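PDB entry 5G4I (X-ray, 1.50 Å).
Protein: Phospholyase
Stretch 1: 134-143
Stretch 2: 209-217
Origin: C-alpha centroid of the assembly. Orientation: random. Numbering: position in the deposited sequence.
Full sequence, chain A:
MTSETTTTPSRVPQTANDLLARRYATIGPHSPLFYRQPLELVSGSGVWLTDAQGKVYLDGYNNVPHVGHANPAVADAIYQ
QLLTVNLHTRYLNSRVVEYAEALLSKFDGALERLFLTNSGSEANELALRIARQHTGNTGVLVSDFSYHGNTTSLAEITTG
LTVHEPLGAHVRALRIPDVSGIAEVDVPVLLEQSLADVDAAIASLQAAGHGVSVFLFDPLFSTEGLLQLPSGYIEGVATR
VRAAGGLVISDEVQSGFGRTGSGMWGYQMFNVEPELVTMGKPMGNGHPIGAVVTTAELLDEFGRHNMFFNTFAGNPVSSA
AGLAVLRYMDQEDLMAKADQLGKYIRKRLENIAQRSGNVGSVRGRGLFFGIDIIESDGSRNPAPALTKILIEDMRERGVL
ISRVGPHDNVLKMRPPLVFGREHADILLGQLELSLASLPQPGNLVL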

ATOM      1  N   HIS A 134      -0.636  20.850  -6.421  1.00 11.07           N
ATOM      2  CA  HIS A 134      -1.590  21.694  -7.157  1.00 11.16           C
ATOM      3  C   HIS A 134      -1.781  23.081  -6.507  1.00 11.85           C
ATOM      4  O   HIS A 134      -1.788  24.117  -7.221  1.00 13.27           O
ATOM      5  N   THR A 135      -1.884  23.132  -5.181  1.00 12.09           N
ATOM      6  CA  THR A 135      -2.197  24.347  -4.438  1.00 13.09           C
ATOM      7  C   THR A 135      -0.962  25.203  -4.257  1.00 13.01           C
ATOM      8  O   THR A 135      -1.109  26.472  -4.065  1.00 15.57           O
ATOM      9  N   GLY A 136       0.241  24.603  -4.238  1.00 13.22           N
ATOM     10  CA  GLY A 136       1.445  25.363  -3.832  1.00 13.08           C
ATOM     11  C   GLY A 136       1.500  25.701  -2.340  1.00 14.31           C
ATOM     12  O   GLY A 136       2.376  26.493  -1.887  1.00 15.59           O
ATOM     13  N   ASN A 137       0.589  25.118  -1.545  1.00 12.02           N
ATOM     14  CA  ASN A 137       0.469  25.288  -0.125  1.00 12.62           C
ATOM     15  C   ASN A 137       0.733  23.955   0.613  1.00 12.48           C
ATOM     16  O   ASN A 137       0.673  22.860  -0.018  1.00 13.90           O
ATOM     17  N   THR A 138       0.999  23.998   1.911  1.00 11.61           N
ATOM     18  CA  THR A 138       1.191  22.762   2.710  1.00 11.32           C
ATOM     19  C   THR A 138       0.220  22.621   3.873  1.00 11.47           C
ATOM     20  O   THR A 138       0.149  21.509   4.531  1.00 12.16           O
ATOM     21  N   GLY A 139      -0.573  23.635   4.265  1.00  9.88           N
ATOM     22  CA  GLY A 139      -1.422  23.540   5.427  1.00 10.79           C
ATOM     23  C   GLY A 139      -2.557  22.500   5.360  1.00 10.18           C
ATOM     24  O   GLY A 139      -3.169  22.342   4.292  1.00 10.42           O
ATOM     25  N   VAL A 140      -2.738  21.770   6.481  1.00 10.19           N
ATOM     26  CA  VAL A 140      -3.782  20.738   6.578  1.00  9.31           C
ATOM     27  C   VAL A 140      -4.749  21.051   7.694  1.00 10.29           C
ATOM     28  O   VAL A 140      -4.345  21.245   8.877  1.00 11.10           O
ATOM     29  N   LEU A 141      -6.068  21.039   7.421  1.00 10.39           N
ATOM     30  CA  LEU A 141      -7.133  21.078   8.434  1.00  9.56           C
ATOM     31  C   LEU A 141      -7.713  19.672   8.610  1.00  9.09           C
ATOM     32  O   LEU A 141      -8.129  19.063   7.601  1.00  9.91           O
ATOM     33  N   VAL A 142      -7.686  19.182   9.835  1.00  9.87           N
ATOM     34  CA  VAL A 142      -8.249  17.889  10.189  1.00  9.69           C
ATOM     35  C   VAL A 142      -9.072  18.031  11.463  1.00 10.60           C
ATOM     36  O   VAL A 142      -8.940  19.056  12.210  1.00 11.42           O
ATOM     37  N   SER A 143      -9.904  17.035  11.879  1.00  9.20           N
ATOM     38  CA  SER A 143     -10.501  17.086  13.194  1.00 10.84           C
ATOM     39  C   SER A 143      -9.474  16.800  14.311  1.00 11.24           C
ATOM     40  O   SER A 143      -8.433  16.169  14.053  1.00 12.41           O
ATOM     41  N   GLY A 209       3.124  30.854   7.037  1.00 11.79           N
ATOM     42  CA  GLY A 209       3.676  30.575   5.749  1.00 14.67           C
ATOM     43  C   GLY A 209       3.367  29.210   5.147  1.00 15.40           C
ATOM     44  O   GLY A 209       3.834  28.909   4.045  1.00 18.04           O
ATOM     45  N   HIS A 210       2.416  28.488   5.752  1.00 13.51           N
ATOM     46  CA  HIS A 210       1.977  27.221   5.148  1.00 12.40           C
ATOM     47  C   HIS A 210       0.871  27.358   4.139  1.00 13.14           C
ATOM     48  O   HIS A 210       0.719  26.537   3.217  1.00 14.41           O
ATOM     49  N   GLY A 211       0.008  28.380   4.269  1.00 13.54           N
ATOM     50  CA  GLY A 211      -1.168  28.475   3.473  1.00 12.51           C
ATOM     51  C   GLY A 211      -2.118  27.286   3.729  1.00 12.48           C
ATOM     52  O   GLY A 211      -1.888  26.526   4.681  1.00 14.34           O
ATOM     53  N   VAL A 212      -3.160  27.155   2.922  1.00 11.20           N
ATOM     54  CA  VAL A 212      -4.110  26.013   3.101  1.00 11.36           C
ATOM     55  C   VAL A 212      -4.030  25.144   1.841  1.00 11.16           C
ATOM     56  O   VAL A 212      -4.381  25.549   0.707  1.00 10.95           O
ATOM     57  N   SER A 213      -3.621  23.856   2.025  1.00 10.10           N
ATOM     58  CA  SER A 213      -3.643  22.849   0.965  1.00 10.82           C
ATOM     59  C   SER A 213      -5.017  22.072   0.948  1.00 10.48           C
ATOM     60  O   SER A 213      -5.638  21.964  -0.099  1.00 11.71           O
ATOM     61  N   VAL A 214      -5.417  21.592   2.107  1.00 10.05           N
ATOM     62  CA  VAL A 214      -6.610  20.712   2.168  1.00 11.04           C
ATOM     63  C   VAL A 214      -7.386  20.860   3.481  1.00 10.28           C
ATOM     64  O   VAL A 214      -6.801  21.151   4.557  1.00 10.76           O
ATOM     65  N   PHE A 215      -8.683  20.502   3.414  1.00  9.82           N
ATOM     66  CA  PHE A 215      -9.489  19.978   4.549  1.00  9.86           C
ATOM     67  C   PHE A 215      -9.767  18.500   4.235  1.00  9.16           C
ATOM     68  O   PHE A 215     -10.279  18.208   3.135  1.00  9.38           O
ATOM     69  N   LEU A 216      -9.438  17.637   5.164  1.00  9.40           N
ATOM     70  CA  LEU A 216      -9.542  16.181   4.987  1.00  9.45           C
ATOM     71  C   LEU A 216     -10.457  15.677   6.112  1.00  8.73           C
ATOM     72  O   LEU A 216     -10.276  16.013   7.313  1.00  9.43           O
ATOM     73  N   PHE A 217     -11.496  14.867   5.794  1.00  7.93           N
ATOM     74  CA  PHE A 217     -12.516  14.467   6.807  1.00  8.33           C
ATOM     75  C   PHE A 217     -13.155  13.147   6.423  1.00  8.89           C
ATOM     76  O   PHE A 217     -13.369  12.843   5.236  1.00  9.39           O
TER

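Two parallel strands, 140-143 and 214-217, form the apolar centre, their axes 4.9 Å apart at closest approach and 22° from parallel. V140 pairs with V214 and L141 with F215, and because side chains alternate across a sheet, the two pairs lie on opposite faces. On one, V140 (t) and V214 (m) meet through CG1 of V140 and CG2 of V214 at 4.1 Å. On the other, L141 (m, t) packs its CB 4.0 Å from CD1 of F215, whose chi1 is t and whose chi2 is 60°. Beyond, V142 (m) brings CG1 to 4.3 Å from CB of L216 (t, p); both CA-to-CB bonds point sideways. Backbone hydrogen bonds fix this register: L141 N to V214 O at 3.0 Å and L216 N to L141 O at 3.1 Å. Past the last of these, water 4 bridges the strands, accepting from S143 N (3.0 Å) and donating to L216 O (2.8 Å).

At the other end, G139 O accepts from S213 N (2.8 Å) and V214 N (3.2 Å). Glycine suits position 139 sterically: an ideal CB would lie 1.9 Å from G211 O, a clash. S213 (t) points toward stretch 1, its CB 3.5 Å from N137 O and its OG 3.4 Å from OG1 of T135 (p). That OG1 accepts from N137 N at 3.1 Å. N137 (m) also points inward, with CB 3.5 Å from H210 O, while its ND2 donates to water 1 at 3.1 Å.

At the polar edge, T138 N donates to H210 O (2.9 Å, 165°). The T138 side chain (p) starts away from stretch 2, yet its OG1 lies 3.5 Å from CB of H210 (m). Water 3 links the two side chains, 2.7 Å from T138 OG1 and 2.6 Å from H210 ND1.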

ATOM      1  CB  HIS A 134      -2.990  21.024  -7.166  1.00 11.57           C
ATOM      2  CG  HIS A 134      -4.048  21.878  -7.787  1.00 11.63           C
ATOM      3  ND1 HIS A 134      -4.981  22.623  -7.116  1.00 16.20           N
ATOM      4  CD2 HIS A 134      -4.231  22.121  -9.100  1.00 11.32           C
ATOM      5  CE1 HIS A 134      -5.714  23.320  -8.003  1.00 13.03           C
ATOM      6  NE2 HIS A 134      -5.272  23.026  -9.214  1.00 17.35           N
ATOM      7  CB  THR A 135      -2.809  24.065  -3.082  1.00 11.63           C
ATOM      8  OG1 THR A 135      -1.887  23.430  -2.179  1.00 11.19           O
ATOM      9  CG2 THR A 135      -4.155  23.325  -3.215  1.00 12.61           C
ATOM     10  CB  ASN A 137      -0.956  25.799   0.276  1.00 11.69           C
ATOM     11  CG  ASN A 137      -1.322  27.169  -0.283  1.00 14.29           C
ATOM     12  OD1 ASN A 137      -2.531  27.488  -0.570  1.00 16.60           O
ATOM     13  ND2 ASN A 137      -0.325  27.961  -0.487  1.00 12.47           N
ATOM     14  CB  THR A 138       2.622  22.701   3.330  1.00 13.19           C
ATOM     15  OG1 THR A 138       2.894  23.963   4.050  1.00 15.37           O
ATOM     16  CG2 THR A 138       3.665  22.522   2.266  1.00 14.94           C
ATOM     17  CB  VAL A 140      -3.136  19.346   6.771  1.00 10.63           C
ATOM     18  CG1 VAL A 140      -4.216  18.260   7.016  1.00 12.32           C
ATOM     19  CG2 VAL A 140      -2.245  18.978   5.615  1.00 11.76           C
ATOM     20  CB  LEU A 141      -8.250  22.042   7.965  1.00 11.03           C
ATOM     21  CG  LEU A 141      -7.876  23.531   7.817  1.00 11.90           C
ATOM     22  CD1 LEU A 141      -9.058  24.281   7.215  1.00 15.21           C
ATOM     23  CD2 LEU A 141      -7.477  24.196   9.083  1.00 12.12           C
ATOM     24  CB  VAL A 142      -7.223  16.760  10.445  1.00 10.91           C
ATOM     25  CG1 VAL A 142      -6.701  16.180   9.144  1.00 13.46           C
ATOM     26  CG2 VAL A 142      -6.112  17.222  11.418  1.00 11.97           C
ATOM     27  CB  SER A 143     -11.640  16.034  13.322  1.00 13.76           C
ATOM     28  OG  SER A 143     -11.194  14.882  13.935  1.00 17.57           O
ATOM     29  CB  HIS A 210       1.506  26.257   6.248  1.00 12.72           C
ATOM     30  CG  HIS A 210       2.414  26.155   7.434  1.00 14.70           C
ATOM     31  ND1 HIS A 210       3.667  25.590   7.413  1.00 20.09           N
ATOM     32  CD2 HIS A 210       2.222  26.602   8.682  1.00 16.10           C
ATOM     33  CE1 HIS A 210       4.203  25.692   8.614  1.00 15.52           C
ATOM     34  NE2 HIS A 210       3.338  26.275   9.407  1.00 17.61           N
ATOM     35  CB  VAL A 212      -5.559  26.524   3.304  1.00 11.89           C
ATOM     36  CG1 VAL A 212      -6.504  25.301   3.479  1.00 13.10           C
ATOM     37  CG2 VAL A 212      -5.642  27.461   4.497  1.00 13.45           C
ATOM     38  CB  SER A 213      -2.456  21.858   1.101  1.00 11.49           C
ATOM     39  OG  SER A 213      -2.482  20.915   0.020  1.00 14.66           O
ATOM     40  CB  VAL A 214      -6.269  19.217   2.046  1.00 13.15           C
ATOM     41  CG1 VAL A 214      -5.562  18.879   0.760  1.00 14.73           C
ATOM     42  CG2 VAL A 214      -5.528  18.680   3.151  1.00 14.75           C
ATOM     43  CB  PHE A 215     -10.831  20.790   4.669  1.00  9.78           C
ATOM     44  CG  PHE A 215     -11.859  20.210   5.594  1.00 10.47           C
ATOM     45  CD1 PHE A 215     -11.586  20.039   6.915  1.00 11.95           C
ATOM     46  CD2 PHE A 215     -13.170  19.910   5.127  1.00 12.90           C
ATOM     47  CE1 PHE A 215     -12.570  19.579   7.833  1.00 13.02           C
ATOM     48  CE2 PHE A 215     -14.095  19.421   6.013  1.00 12.37           C
ATOM     49  CZ  PHE A 215     -13.834  19.260   7.355  1.00 12.07           C
ATOM     50  CB  LEU A 216      -8.138  15.539   5.190  1.00  9.63           C
ATOM     51  CG  LEU A 216      -8.030  14.033   5.285  1.00  9.87           C
ATOM     52  CD1 LEU A 216      -8.585  13.314   4.071  1.00 10.75           C
ATOM     53  CD2 LEU A 216      -6.568  13.625   5.547  1.00 11.21           C
ATOM     54  CB  PHE A 217     -13.607  15.566   7.011  1.00  9.13           C
ATOM     55  CG  PHE A 217     -14.613  15.687   5.873  1.00  9.34           C
ATOM     56  CD1 PHE A 217     -14.256  16.208   4.630  1.00 10.03           C
ATOM     57  CD2 PHE A 217     -15.946  15.290   6.038  1.00  9.65           C
ATOM     58  CE1 PHE A 217     -15.215  16.336   3.607  1.00 10.81           C
ATOM     59  CE2 PHE A 217     -16.908  15.430   5.026  1.00 10.20           C
ATOM     60  CZ  PHE A 217     -16.537  15.951   3.815  1.00 10.42           C
TER
HETATM   61  O   HOH W   1       2.359  28.520   0.910  1.00 26.33           O
HETATM   62  O   HOH W   2       3.957  26.045   2.241  1.00 23.00           O
HETATM   63  O   HOH W   3       5.056  24.222   5.647  1.00 32.92           O
HETATM   64  O   HOH W   4     -10.252  14.849   9.875  1.00 10.18           O